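Local coordinates for protein alanine racemase (Acinetobacter baumannii, PDB 4QHR) that belongs to the alanine racemase family, combining an N-terminal TIM-type barrel with a C-terminal beta domain and carrying a covalently attached pyridoxal phosphate, at residues Leu17-Gln22 with Leu228-Val233; Leu64-Leu69 with Gln73-Ile78; Ala196-Pro201 with Gly211-Gly216. All coordinates share one frame; numbering follows the deposited sequence.

In the fold
Interactions 1 and 3 are neighbours, with centres about 8 Å apart, whereas interaction 2 sits elsewhere on the barrel, its centre about 23 Å from that of interaction 1 and about 21 Å from that of interaction 3. Interactions 1 and 3 share a setting: F198 and M213 of interaction 3 both rest on helix 10-23, which supplies R19 to interaction 1, and V233 and Y215 are linked through their backbones. Interaction 3 is buried and wholly apolar. Interactions 1 and 2 are partly buried: R19 binds two carbonyls in interaction 1, and R67 puts two nitrogens on one carbonyl in interaction 2, which alone joins consecutive elements of a beta-alpha-beta unit.

Interaction 1 of 3, residues Leu17-Gln22 with Leu228-Val233; sequences LNRVKQ and LDLKPV
R19 and L230 mark the closest backbone approach, their CA atoms 7.5 Å apart, where helix 10-23 passes an irregular segment that has just left helix 225-228. Almost all of the contact is made by R19. Its CG lies beside the backbone N, and further bends at chi2 and chi3 fold the chain so that the guanidinium meets the other segment with its edge. NH2 donates a nearly straight bond to L228 O (2.8 Å, 171°). NE reaches D229 O at 2.9 Å in a more bent bond (135°), and both donors stand off the planes of their carbonyls. On the third nitrogen, NH1 bonds to Q22 OE1 at 3.1 Å, one helical turn on in R19's own helix. All three acceptors lie in the guanidinium plane, which fixes the rotation of the group.

The D229 carboxylate meets R19 differently. The two planes are only 18° apart, yet OD2 lies well out of the guanidinium plane, 3.6 Å from NE, so the salt bridge is electrostatic, with no N-H directed at the oxygen. The other carboxylate oxygen, OD1, is hydrogen-bonded to Y15 OH, which holds the acid in place. On the aliphatic part of the arginine, L230 CD2 approaches R19 CB at 4.3 Å and continues into the apolar surface around F198, which R19 also touches.

The arginine's positive charge lies at the C-terminal end of helix 225-228, where it is probably favourable. The contact thus joins a helix packed on strand 28-32 of the barrel to the connection leading into strand 234-246, close to where the two domains meet. D229, with its positive phi, ends helix 225-228 in a Schellman motif, and the carbonyls of L228 and D229 at this terminus accept from an arginine of helix 10-23.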
ATOM      1  N   LEU A  17      -2.209  13.948 -21.073  1.00  8.79           N
ATOM      2  CA  LEU A  17      -2.500  13.170 -22.291  1.00  9.18           C
ATOM      3  C   LEU A  17      -2.211  14.034 -23.536  1.00  9.95           C
ATOM      4  O   LEU A  17      -1.644  13.543 -24.536  1.00  9.80           O
ATOM      5  CB  LEU A  17      -3.931  12.670 -22.297  1.00  9.10           C
ATOM      6  CG  LEU A  17      -4.351  11.859 -23.525  1.00  9.03           C
ATOM      7  CD1 LEU A  17      -3.423  10.707 -23.848  1.00  8.80           C
ATOM      8  CD2 LEU A  17      -5.761  11.355 -23.372  1.00  9.44           C
ATOM      9  N   ASN A  18      -2.557  15.318 -23.439  1.00 10.38           N
ATOM     10  CA  ASN A  18      -2.303  16.243 -24.498  1.00 11.88           C
ATOM     11  C   ASN A  18      -0.821  16.465 -24.691  1.00 11.53           C
ATOM     12  O   ASN A  18      -0.391  16.680 -25.833  1.00 12.81           O
ATOM     13  CB  ASN A  18      -3.046  17.574 -24.305  1.00 12.82           C
ATOM     14  CG  ASN A  18      -2.941  18.453 -25.539  1.00 14.49           C
ATOM     15  OD1 ASN A  18      -3.485  18.105 -26.597  1.00 16.69           O
ATOM     16  ND2 ASN A  18      -2.220  19.524 -25.440  1.00 14.17           N
ATOM     17  N   ARG A  19      -0.033  16.412 -23.614  1.00 10.87           N
ATOM     18  CA  ARG A  19       1.399  16.424 -23.741  1.00 10.15           C
ATOM     19  C   ARG A  19       1.926  15.257 -24.575  1.00 10.11           C
ATOM     20  O   ARG A  19       2.820  15.433 -25.428  1.00  9.93           O
ATOM     21  CB  ARG A  19       2.107  16.487 -22.391  1.00 10.68           C
ATOM     22  CG  ARG A  19       1.856  17.771 -21.594  1.00 11.02           C
ATOM     23  CD  ARG A  19       2.723  18.955 -22.051  1.00 11.19           C
ATOM     24  NE  ARG A  19       4.131  18.625 -21.811  1.00 11.26           N
ATOM     25  CZ  ARG A  19       5.085  18.512 -22.732  1.00 12.22           C
ATOM     26  NH1 ARG A  19       4.854  18.746 -24.045  1.00 13.80           N
ATOM     27  NH2 ARG A  19       6.328  18.213 -22.344  1.00 12.09           N
ATOM     28  N   VAL A  20       1.371  14.070 -24.370  1.00  9.64           N
ATOM     29  CA  VAL A  20       1.767  12.943 -25.210  1.00 10.28           C
ATOM     30  C   VAL A  20       1.557  13.244 -26.680  1.00 11.01           C
ATOM     31  O   VAL A  20       2.438  12.971 -27.512  1.00 10.78           O
ATOM     32  CB  VAL A  20       1.005  11.619 -24.858  1.00  9.99           C
ATOM     33  CG1 VAL A  20       1.535  10.485 -25.727  1.00  9.81           C
ATOM     34  CG2 VAL A  20       1.164  11.312 -23.368  1.00  9.53           C
ATOM     35  N   LYS A  21       0.371  13.747 -26.986  1.00 12.02           N
ATOM     36  CA  LYS A  21       0.016  14.161 -28.334  1.00 14.38           C
ATOM     37  C   LYS A  21       0.961  15.193 -28.950  1.00 14.31           C
ATOM     38  O   LYS A  21       1.253  15.146 -30.152  1.00 15.54           O
ATOM     39  CB  LYS A  21      -1.407  14.713 -28.380  1.00 16.02           C
ATOM     40  CG  LYS A  21      -1.813  15.047 -29.786  1.00 19.36           C
ATOM     41  CD  LYS A  21      -3.266  15.466 -29.914  1.00 23.31           C
ATOM     42  CE  LYS A  21      -3.492  15.919 -31.350  1.00 26.41           C
ATOM     43  NZ  LYS A  21      -4.949  15.934 -31.601  1.00 29.80           N
ATOM     44  N   GLN A  22       1.412  16.134 -28.143  1.00 13.92           N
ATOM     45  CA  GLN A  22       2.377  17.106 -28.578  1.00 13.70           C
ATOM     46  C   GLN A  22       3.729  16.454 -28.812  1.00 13.59           C
ATOM     47  O   GLN A  22       4.439  16.812 -29.747  1.00 14.27           O
ATOM     48  CB  GLN A  22       2.526  18.248 -27.541  1.00 14.22           C
ATOM     49  CG  GLN A  22       1.295  19.112 -27.374  1.00 14.95           C
ATOM     50  CD  GLN A  22       1.440  20.111 -26.207  1.00 16.43           C
ATOM     51  OE1 GLN A  22       2.316  19.992 -25.359  1.00 15.03           O
ATOM     52  NE2 GLN A  22       0.549  21.103 -26.164  1.00 18.30           N
ATOM     53  N   LEU A 228       9.348  18.863 -17.093  1.00 14.78           N
ATOM     54  CA  LEU A 228       8.749  18.109 -18.155  1.00 13.94           C
ATOM     55  C   LEU A 228       7.458  18.656 -18.651  1.00 12.85           C
ATOM     56  O   LEU A 228       6.935  18.099 -19.612  1.00 11.96           O
ATOM     57  CB  LEU A 228       8.506  16.657 -17.684  1.00 13.56           C
ATOM     58  CG  LEU A 228       9.749  15.880 -17.256  1.00 14.03           C
ATOM     59  CD1 LEU A 228       9.286  14.533 -16.670  1.00 13.84           C
ATOM     60  CD2 LEU A 228      10.714  15.655 -18.401  1.00 14.71           C
ATOM     61  N   ASP A 229       6.969  19.719 -18.015  1.00 12.21           N
ATOM     62  CA  ASP A 229       5.658  20.320 -18.234  1.00 12.32           C
ATOM     63  C   ASP A 229       4.531  19.267 -18.095  1.00 11.79           C
ATOM     64  O   ASP A 229       3.706  19.082 -19.005  1.00 10.84           O
ATOM     65  CB  ASP A 229       5.550  21.113 -19.569  1.00 12.93           C
ATOM     66  CG  ASP A 229       4.206  21.859 -19.722  1.00 14.08           C
ATOM     67  OD1 ASP A 229       3.486  22.234 -18.745  1.00 14.57           O
ATOM     68  OD2 ASP A 229       3.852  22.087 -20.873  1.00 14.45           O
ATOM     69  N   LEU A 230       4.520  18.599 -16.942  1.00 10.81           N
ATOM     70  CA  LEU A 230       3.399  17.716 -16.580  1.00 10.85           C
ATOM     71  C   LEU A 230       2.700  18.212 -15.315  1.00 10.93           C
ATOM     72  O   LEU A 230       3.350  18.818 -14.438  1.00 11.08           O
ATOM     73  CB  LEU A 230       3.899  16.286 -16.372  1.00 11.04           C
ATOM     74  CG  LEU A 230       4.579  15.615 -17.551  1.00 10.94           C
ATOM     75  CD1 LEU A 230       5.381  14.384 -17.091  1.00 11.47           C
ATOM     76  CD2 LEU A 230       3.545  15.163 -18.565  1.00 10.88           C
ATOM     77  N   LYS A 231       1.403  17.947 -15.200  1.00 10.47           N
ATOM     78  CA  LYS A 231       0.624  18.370 -14.045  1.00 11.41           C
ATOM     79  C   LYS A 231       0.307  17.208 -13.089  1.00 10.75           C
ATOM     80  O   LYS A 231      -0.386  16.266 -13.483  1.00 10.65           O
ATOM     81  CB  LYS A 231      -0.676  18.984 -14.536  1.00 12.35           C
ATOM     82  CG  LYS A 231      -0.410  20.358 -15.108  1.00 14.06           C
ATOM     83  CD  LYS A 231      -1.652  21.008 -15.609  1.00 15.77           C
ATOM     84  CE  LYS A 231      -1.208  22.342 -16.214  1.00 17.56           C
ATOM     85  NZ  LYS A 231      -2.481  22.952 -16.618  1.00 19.03           N
ATOM     86  N   PRO A 232       0.798  17.282 -11.830  1.00 10.53           N
ATOM     87  CA  PRO A 232       0.443  16.208 -10.871  1.00 10.05           C
ATOM     88  C   PRO A 232      -1.061  15.989 -10.834  1.00  9.63           C
ATOM     89  O   PRO A 232      -1.845  16.956 -10.717  1.00  9.82           O
ATOM     90  CB  PRO A 232       0.971  16.746  -9.536  1.00 10.12           C
ATOM     91  CG  PRO A 232       2.114  17.622  -9.917  1.00 10.30           C
ATOM     92  CD  PRO A 232       1.765  18.229 -11.256  1.00 10.22           C
ATOM     93  N   VAL A 233      -1.478  14.737 -10.897  1.00  9.05           N
ATOM     94  CA  VAL A 233      -2.893  14.424 -10.905  1.00  8.74           C
ATOM     95  C   VAL A 233      -3.407  14.170  -9.466  1.00  8.32           C
ATOM     96  O   VAL A 233      -4.510  14.630  -9.076  1.00  8.67           O
ATOM     97  CB  VAL A 233      -3.129  13.220 -11.813  1.00  8.86           C
ATOM     98  CG1 VAL A 233      -4.564  12.677 -11.678  1.00  9.10           C
ATOM     99  CG2 VAL A 233      -2.816  13.552 -13.252  1.00  8.89           C
TER

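Interaction 2 of 3, residues Leu64-Leu69 with Gln73-Ile78; sequences LEIREL and QPVTLI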
ATOM      1  N   LEU A  64     -12.060  -6.033 -18.238  1.00  8.53           N
ATOM      2  CA  LEU A  64     -13.518  -6.207 -17.966  1.00  9.38           C
ATOM      3  C   LEU A  64     -14.059  -5.043 -17.099  1.00  9.30           C
ATOM      4  O   LEU A  64     -15.206  -4.624 -17.211  1.00  9.70           O
ATOM      5  CB  LEU A  64     -13.746  -7.555 -17.261  1.00  9.42           C
ATOM      6  CG  LEU A  64     -13.574  -8.815 -18.162  1.00  9.44           C
ATOM      7  CD1 LEU A  64     -13.676 -10.073 -17.332  1.00  9.37           C
ATOM      8  CD2 LEU A  64     -14.609  -8.845 -19.311  1.00  9.66           C
ATOM      9  N   GLU A  65     -13.234  -4.535 -16.192  1.00  8.87           N
ATOM     10  CA  GLU A  65     -13.641  -3.375 -15.388  1.00  9.33           C
ATOM     11  C   GLU A  65     -13.894  -2.142 -16.287  1.00  9.25           C
ATOM     12  O   GLU A  65     -14.825  -1.360 -16.087  1.00 10.08           O
ATOM     13  CB  GLU A  65     -12.568  -3.082 -14.345  1.00  9.67           C
ATOM     14  CG  GLU A  65     -12.999  -2.112 -13.291  1.00 10.10           C
ATOM     15  CD  GLU A  65     -11.954  -1.867 -12.208  1.00 10.93           C
ATOM     16  OE1 GLU A  65     -10.761  -2.238 -12.391  1.00 10.04           O
ATOM     17  OE2 GLU A  65     -12.402  -1.293 -11.165  1.00 11.21           O
ATOM     18  N   ILE A  66     -13.011  -1.922 -17.243  1.00  9.28           N
ATOM     19  CA  ILE A  66     -13.172  -0.809 -18.181  1.00  9.26           C
ATOM     20  C   ILE A  66     -14.519  -0.936 -18.917  1.00 10.06           C
ATOM     21  O   ILE A  66     -15.262   0.056 -19.096  1.00 10.51           O
ATOM     22  CB  ILE A  66     -12.032  -0.778 -19.186  1.00  8.92           C
ATOM     23  CG1 ILE A  66     -10.735  -0.365 -18.452  1.00  9.00           C
ATOM     24  CG2 ILE A  66     -12.344   0.161 -20.335  1.00  9.11           C
ATOM     25  CD1 ILE A  66      -9.486  -0.429 -19.294  1.00  8.98           C
ATOM     26  N   ARG A  67     -14.819  -2.146 -19.339  1.00 10.67           N
ATOM     27  CA  ARG A  67     -16.019  -2.388 -20.172  1.00 11.78           C
ATOM     28  C   ARG A  67     -17.256  -2.212 -19.329  1.00 12.44           C
ATOM     29  O   ARG A  67     -18.192  -1.598 -19.770  1.00 12.68           O
ATOM     30  CB  ARG A  67     -15.985  -3.768 -20.784  1.00 11.42           C
ATOM     31  CG  ARG A  67     -15.007  -3.907 -21.916  1.00 10.97           C
ATOM     32  CD  ARG A  67     -15.622  -3.454 -23.222  1.00 10.48           C
ATOM     33  NE  ARG A  67     -14.647  -3.625 -24.308  1.00 10.46           N
ATOM     34  CZ  ARG A  67     -13.783  -2.686 -24.708  1.00 10.10           C
ATOM     35  NH1 ARG A  67     -13.767  -1.469 -24.181  1.00 10.40           N
ATOM     36  NH2 ARG A  67     -12.908  -2.943 -25.653  1.00  9.67           N
ATOM     37  N   GLU A  68     -17.228  -2.773 -18.128  1.00 14.47           N
ATOM     38  CA  GLU A  68     -18.309  -2.626 -17.126  1.00 16.18           C
ATOM     39  C   GLU A  68     -18.601  -1.175 -16.828  1.00 16.11           C
ATOM     40  O   GLU A  68     -19.771  -0.828 -16.557  1.00 15.85           O
ATOM     41  CB  GLU A  68     -17.932  -3.357 -15.862  1.00 18.61           C
ATOM     42  CG  GLU A  68     -18.892  -3.271 -14.711  1.00 22.14           C
ATOM     43  CD  GLU A  68     -18.431  -4.182 -13.592  1.00 26.44           C
ATOM     44  OE1 GLU A  68     -17.275  -3.988 -13.107  1.00 31.78           O
ATOM     45  OE2 GLU A  68     -19.180  -5.118 -13.230  1.00 28.60           O
ATOM     46  N   LEU A  69     -17.572  -0.320 -16.905  1.00 15.40           N
ATOM     47  CA  LEU A  69     -17.760   1.113 -16.670  1.00 15.25           C
ATOM     48  C   LEU A  69     -18.324   1.864 -17.862  1.00 15.50           C
ATOM     49  O   LEU A  69     -18.527   3.095 -17.786  1.00 15.77           O
ATOM     50  CB  LEU A  69     -16.444   1.773 -16.152  1.00 15.10           C
ATOM     51  CG  LEU A  69     -16.016   1.367 -14.748  1.00 14.66           C
ATOM     52  CD1 LEU A  69     -14.578   1.800 -14.416  1.00 14.26           C
ATOM     53  CD2 LEU A  69     -16.957   2.010 -13.737  1.00 15.11           C
ATOM     54  N   GLN A  73     -13.524   1.909 -25.850  1.00 12.62           N
ATOM     55  CA  GLN A  73     -12.220   1.974 -26.496  1.00 12.57           C
ATOM     56  C   GLN A  73     -11.535   0.610 -26.675  1.00 11.42           C
ATOM     57  O   GLN A  73     -11.706  -0.302 -25.875  1.00 10.84           O
ATOM     58  CB  GLN A  73     -11.237   2.891 -25.713  1.00 12.77           C
ATOM     59  CG  GLN A  73     -11.532   4.382 -25.802  1.00 13.06           C
ATOM     60  CD  GLN A  73     -12.593   4.866 -24.840  1.00 13.47           C
ATOM     61  OE1 GLN A  73     -13.314   4.094 -24.193  1.00 14.35           O
ATOM     62  NE2 GLN A  73     -12.724   6.163 -24.752  1.00 14.04           N
ATOM     63  N   PRO A  74     -10.733   0.474 -27.731  1.00 10.95           N
ATOM     64  CA  PRO A  74      -9.847  -0.666 -27.805  1.00 10.32           C
ATOM     65  C   PRO A  74      -9.031  -0.812 -26.489  1.00  9.94           C
ATOM     66  O   PRO A  74      -8.664   0.189 -25.891  1.00 10.33           O
ATOM     67  CB  PRO A  74      -8.929  -0.328 -28.974  1.00 10.69           C
ATOM     68  CG  PRO A  74      -9.770   0.558 -29.884  1.00 10.64           C
ATOM     69  CD  PRO A  74     -10.621   1.349 -28.913  1.00 10.75           C
ATOM     70  N   VAL A  75      -8.823  -2.051 -26.053  1.00  8.95           N
ATOM     71  CA  VAL A  75      -8.078  -2.365 -24.821  1.00  8.67           C
ATOM     72  C   VAL A  75      -7.020  -3.350 -25.246  1.00  8.52           C
ATOM     73  O   VAL A  75      -7.328  -4.258 -25.993  1.00  8.79           O
ATOM     74  CB  VAL A  75      -8.962  -2.968 -23.715  1.00  8.34           C
ATOM     75  CG1 VAL A  75      -8.107  -3.500 -22.564  1.00  8.38           C
ATOM     76  CG2 VAL A  75      -9.875  -1.920 -23.141  1.00  8.14           C
ATOM     77  N   THR A  76      -5.788  -3.162 -24.794  1.00  8.67           N
ATOM     78  CA  THR A  76      -4.710  -4.110 -25.055  1.00  8.58           C
ATOM     79  C   THR A  76      -4.341  -4.831 -23.759  1.00  8.19           C
ATOM     80  O   THR A  76      -4.073  -4.172 -22.732  1.00  8.05           O
ATOM     81  CB  THR A  76      -3.509  -3.423 -25.670  1.00  9.14           C
ATOM     82  OG1 THR A  76      -3.901  -2.903 -26.947  1.00  9.70           O
ATOM     83  CG2 THR A  76      -2.407  -4.424 -25.913  1.00  9.41           C
ATOM     84  N   LEU A  77      -4.386  -6.166 -23.778  1.00  7.62           N
ATOM     85  CA  LEU A  77      -3.912  -6.962 -22.638  1.00  7.48           C
ATOM     86  C   LEU A  77      -2.411  -7.080 -22.808  1.00  7.65           C
ATOM     87  O   LEU A  77      -1.907  -7.880 -23.627  1.00  6.89           O
ATOM     88  CB  LEU A  77      -4.556  -8.348 -22.560  1.00  7.53           C
ATOM     89  CG  LEU A  77      -6.101  -8.327 -22.674  1.00  7.43           C
ATOM     90  CD1 LEU A  77      -6.702  -9.730 -22.717  1.00  7.46           C
ATOM     91  CD2 LEU A  77      -6.737  -7.472 -21.569  1.00  7.47           C
ATOM     92  N   ILE A  78      -1.670  -6.297 -22.016  1.00  7.93           N
ATOM     93  CA  ILE A  78      -0.227  -6.115 -22.316  1.00  8.43           C
ATOM     94  C   ILE A  78       0.653  -7.313 -21.968  1.00  8.23           C
ATOM     95  O   ILE A  78       1.805  -7.331 -22.322  1.00  7.94           O
ATOM     96  CB  ILE A  78       0.279  -4.815 -21.626  1.00  9.04           C
ATOM     97  CG1 ILE A  78       1.404  -4.098 -22.395  1.00  9.63           C
ATOM     98  CG2 ILE A  78       0.715  -5.089 -20.208  1.00  9.46           C
ATOM     99  CD1 ILE A  78       0.982  -3.514 -23.735  1.00  9.94           C
TER
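The guanidinium of R67 meets Q73 end-on, its two terminal nitrogens straddling a single carbonyl oxygen. NH1 and NH2 are each 2.9 Å from Q73 O, and their bonds are similarly bent, at 147° and 148°. The oxygen lies in the guanidinium plane, but both nitrogens come from one face of the carbonyl plane, NH2 the further out of it. A bend at chi2 (-85°) turns the arginine chain from the helix surface toward the carbonyl. The same group also bonds F71 O through NH1 and Q93 O through NE, so several backbone oxygens fix its rotation.

These residues belong to the beta-alpha-beta unit of strand 54-57, helix 60-68 and strand 75-77, a repeating element of the TIM-type barrel; R67 ties the last part of the helix to the short approach to the next strand. The Q73 side chain turns elsewhere, with NE2 bonded to N50 O, while its backbone N is buried without a partner in the model.

Deeper in the unit the contact is apolar. I66 and V75 point at each other, and their side chains cross obliquely, with I66 CD1 at 4.1 Å from V75 CG2. V75 CG2 also lies 4.1 Å from R67 NH1 and therefore borders both the hydrophobic layer and the charged group. V57 on strand 54-57 touches both I66 and V75; on the other flank of strand 75-77, F95 of strand 95-99 lies against V75 and R67.

Interaction 3 of 3, residues Ala196-Pro201 with Gly211-Gly216; sequences AIFKWP and GIMLYG
M213 reaches I197 and F198 through a first torsion (chi1 64°) that puts CG in the cleft flanked by both backbone branches, followed by an extended chi2 and a bend at chi3 (-70°) that turns the methyl to the F198 ring. The result is a Met-aromatic contact between helix 194-199, which precedes strand 207-208 in the barrel, and the 3-10 segment 212-215, which follows that strand.

F198 and M213 come from opposite directions and meet obliquely. M213 SD stands 5.0 Å from the F198 ring centroid, 51° off the ring normal, so the sulfur lies neither squarely over the face nor at the edge. The methyl is closer to the ring rim: M213 CE is 3.7 Å from F198 CE2 and 3.9 Å from F198 CZ. I197 and M213 instead cross at about a right angle, with I197 CD1 set against the sulfur. The thioether is thus shared between an aliphatic end and an aromatic ring, with no hydrogen bond crossing between the segments.

Helix 10-23 completes the surroundings, V20 touching M213 and L23 touching both I197 and F198. M213 follows directly in sequence on G211 and I212, whose backbone nitrogens donate to phosphate oxygens of the modified residue LLP at position 34. A second tie between the 3-10 segment and helix 194-199 is the bond from M213 N to S194 OG. The sulfur of M213 sits 4.0 Å from F198 CE2 and 4.2 Å from I197 CD1.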
ATOM      1  N   ALA A 196      10.745   7.110 -23.157  1.00  8.77           N
ATOM      2  CA  ALA A 196      11.039   7.093 -24.589  1.00  9.12           C
ATOM      3  C   ALA A 196      10.238   8.138 -25.374  1.00  9.49           C
ATOM      4  O   ALA A 196      10.750   8.686 -26.362  1.00  9.44           O
ATOM      5  CB  ALA A 196      10.800   5.729 -25.173  1.00  9.71           C
ATOM      6  N   ILE A 197       8.978   8.422 -24.960  1.00  9.41           N
ATOM      7  CA  ILE A 197       8.225   9.534 -25.572  1.00  9.15           C
ATOM      8  C   ILE A 197       9.023  10.854 -25.454  1.00  9.83           C
ATOM      9  O   ILE A 197       9.076  11.656 -26.416  1.00  9.84           O
ATOM     10  CB  ILE A 197       6.771   9.622 -25.009  1.00  8.69           C
ATOM     11  CG1 ILE A 197       5.965   8.399 -25.467  1.00  8.68           C
ATOM     12  CG2 ILE A 197       6.074  10.903 -25.470  1.00  8.70           C
ATOM     13  CD1 ILE A 197       4.675   8.158 -24.738  1.00  8.45           C
ATOM     14  N   PHE A 198       9.653  11.101 -24.301  1.00 10.16           N
ATOM     15  CA  PHE A 198      10.433  12.319 -24.123  1.00 10.59           C
ATOM     16  C   PHE A 198      11.764  12.254 -24.886  1.00 11.63           C
ATOM     17  O   PHE A 198      12.181  13.248 -25.502  1.00 11.40           O
ATOM     18  CB  PHE A 198      10.703  12.608 -22.631  1.00 10.16           C
ATOM     19  CG  PHE A 198       9.559  13.238 -21.922  1.00 10.25           C
ATOM     20  CD1 PHE A 198       9.319  14.576 -22.053  1.00 10.55           C
ATOM     21  CD2 PHE A 198       8.735  12.508 -21.117  1.00 10.45           C
ATOM     22  CE1 PHE A 198       8.249  15.187 -21.400  1.00 10.74           C
ATOM     23  CE2 PHE A 198       7.699  13.090 -20.445  1.00 10.50           C
ATOM     24  CZ  PHE A 198       7.441  14.436 -20.602  1.00 10.80           C
ATOM     25  N   LYS A 199      12.390  11.090 -24.881  1.00 12.16           N
ATOM     26  CA  LYS A 199      13.733  10.986 -25.441  1.00 13.61           C
ATOM     27  C   LYS A 199      13.876  10.622 -26.902  1.00 14.21           C
ATOM     28  O   LYS A 199      14.774  11.110 -27.525  1.00 14.74           O
ATOM     29  CB  LYS A 199      14.529  10.039 -24.648  1.00 14.05           C
ATOM     30  CG  LYS A 199      14.866  10.650 -23.296  1.00 14.87           C
ATOM     31  CD  LYS A 199      15.376   9.604 -22.323  1.00 16.59           C
ATOM     32  CE  LYS A 199      16.724   9.065 -22.733  1.00 17.44           C
ATOM     33  NZ  LYS A 199      17.361   8.322 -21.615  1.00 18.46           N
ATOM     34  N   TRP A 200      13.005   9.781 -27.440  1.00 14.12           N
ATOM     35  CA  TRP A 200      13.229   9.180 -28.747  1.00 14.70           C
ATOM     36  C   TRP A 200      11.994   9.237 -29.631  1.00 14.39           C
ATOM     37  O   TRP A 200      11.445   8.179 -29.954  1.00 14.53           O
ATOM     38  CB  TRP A 200      13.684   7.720 -28.606  1.00 15.20           C
ATOM     39  CG  TRP A 200      14.849   7.548 -27.763  1.00 16.92           C
ATOM     40  CD1 TRP A 200      15.990   8.306 -27.780  1.00 18.09           C
ATOM     41  CD2 TRP A 200      15.039   6.573 -26.710  1.00 18.01           C
ATOM     42  NE1 TRP A 200      16.856   7.857 -26.822  1.00 18.15           N
ATOM     43  CE2 TRP A 200      16.306   6.795 -26.161  1.00 17.79           C
ATOM     44  CE3 TRP A 200      14.255   5.541 -26.183  1.00 18.42           C
ATOM     45  CZ2 TRP A 200      16.816   6.026 -25.119  1.00 18.30           C
ATOM     46  CZ3 TRP A 200      14.752   4.782 -25.159  1.00 18.35           C
ATOM     47  CH2 TRP A 200      16.034   5.025 -24.634  1.00 18.35           C
ATOM     48  N   PRO A 201      11.601  10.446 -30.088  1.00 14.39           N
ATOM     49  CA  PRO A 201      10.419  10.523 -30.963  1.00 14.54           C
ATOM     50  C   PRO A 201      10.619   9.729 -32.233  1.00 15.10           C
ATOM     51  O   PRO A 201       9.632   9.310 -32.820  1.00 14.95           O
ATOM     52  CB  PRO A 201      10.249  12.037 -31.254  1.00 14.41           C
ATOM     53  CG  PRO A 201      11.583  12.625 -30.942  1.00 14.76           C
ATOM     54  CD  PRO A 201      12.190  11.777 -29.844  1.00 14.61           C
ATOM     55  N   GLY A 211       2.536   5.702 -19.670  1.00  6.35           N
ATOM     56  CA  GLY A 211       1.935   5.476 -18.349  1.00  6.27           C
ATOM     57  C   GLY A 211       2.145   6.596 -17.339  1.00  6.16           C
ATOM     58  O   GLY A 211       1.299   7.502 -17.198  1.00  5.84           O
ATOM     59  N   ILE A 212       3.291   6.537 -16.661  1.00  6.20           N
ATOM     60  CA  ILE A 212       3.543   7.447 -15.559  1.00  6.20           C
ATOM     61  C   ILE A 212       3.313   8.918 -15.905  1.00  6.25           C
ATOM     62  O   ILE A 212       2.828   9.682 -15.066  1.00  5.76           O
ATOM     63  CB  ILE A 212       4.939   7.206 -14.927  1.00  6.26           C
ATOM     64  CG1 ILE A 212       5.019   7.899 -13.573  1.00  6.26           C
ATOM     65  CG2 ILE A 212       6.079   7.627 -15.869  1.00  6.21           C
ATOM     66  CD1 ILE A 212       4.083   7.334 -12.521  1.00  6.35           C
ATOM     67  N   MET A 213       3.675   9.346 -17.116  1.00  6.49           N
ATOM     68  CA  MET A 213       3.504  10.774 -17.436  1.00  6.90           C
ATOM     69  C   MET A 213       2.033  11.233 -17.439  1.00  6.92           C
ATOM     70  O   MET A 213       1.748  12.408 -17.144  1.00  7.02           O
ATOM     71  CB  MET A 213       4.172  11.173 -18.771  1.00  7.23           C
ATOM     72  CG  MET A 213       3.589  10.515 -19.991  1.00  7.54           C
ATOM     73  SD  MET A 213       4.551  10.811 -21.488  1.00  8.45           S
ATOM     74  CE  MET A 213       4.270  12.548 -21.812  1.00  8.64           C
ATOM     75  N   LEU A 214       1.110  10.322 -17.729  1.00  6.69           N
ATOM     76  CA  LEU A 214      -0.323  10.664 -17.680  1.00  6.56           C
ATOM     77  C   LEU A 214      -0.767  11.178 -16.312  1.00  6.57           C
ATOM     78  O   LEU A 214      -1.636  12.073 -16.228  1.00  5.97           O
ATOM     79  CB  LEU A 214      -1.169   9.466 -18.080  1.00  6.59           C
ATOM     80  CG  LEU A 214      -1.008   8.822 -19.452  1.00  6.75           C
ATOM     81  CD1 LEU A 214      -1.998   7.690 -19.610  1.00  6.87           C
ATOM     82  CD2 LEU A 214      -1.271   9.827 -20.566  1.00  6.85           C
ATOM     83  N   TYR A 215      -0.112  10.619 -15.268  1.00  6.65           N
ATOM     84  CA  TYR A 215      -0.420  10.844 -13.868  1.00  6.86           C
ATOM     85  C   TYR A 215       0.352  12.042 -13.268  1.00  7.29           C
ATOM     86  O   TYR A 215       0.170  12.419 -12.123  1.00  7.27           O
ATOM     87  CB  TYR A 215      -0.217   9.526 -13.079  1.00  6.84           C
ATOM     88  CG  TYR A 215      -1.023   8.401 -13.721  1.00  6.30           C
ATOM     89  CD1 TYR A 215      -2.366   8.396 -13.662  1.00  6.39           C
ATOM     90  CD2 TYR A 215      -0.380   7.380 -14.444  1.00  6.37           C
ATOM     91  CE1 TYR A 215      -3.122   7.397 -14.292  1.00  6.16           C
ATOM     92  CE2 TYR A 215      -1.073   6.393 -15.074  1.00  6.02           C
ATOM     93  CZ  TYR A 215      -2.445   6.409 -15.021  1.00  6.02           C
ATOM     94  OH  TYR A 215      -3.127   5.397 -15.638  1.00  5.66           O
ATOM     95  N   GLY A 216       1.151  12.700 -14.102  1.00  7.60           N
ATOM     96  CA  GLY A 216       1.885  13.850 -13.649  1.00  7.88           C
ATOM     97  C   GLY A 216       2.897  13.498 -12.602  1.00  7.91           C
ATOM     98  O   GLY A 216       3.068  14.195 -11.635  1.00  8.25           O
TER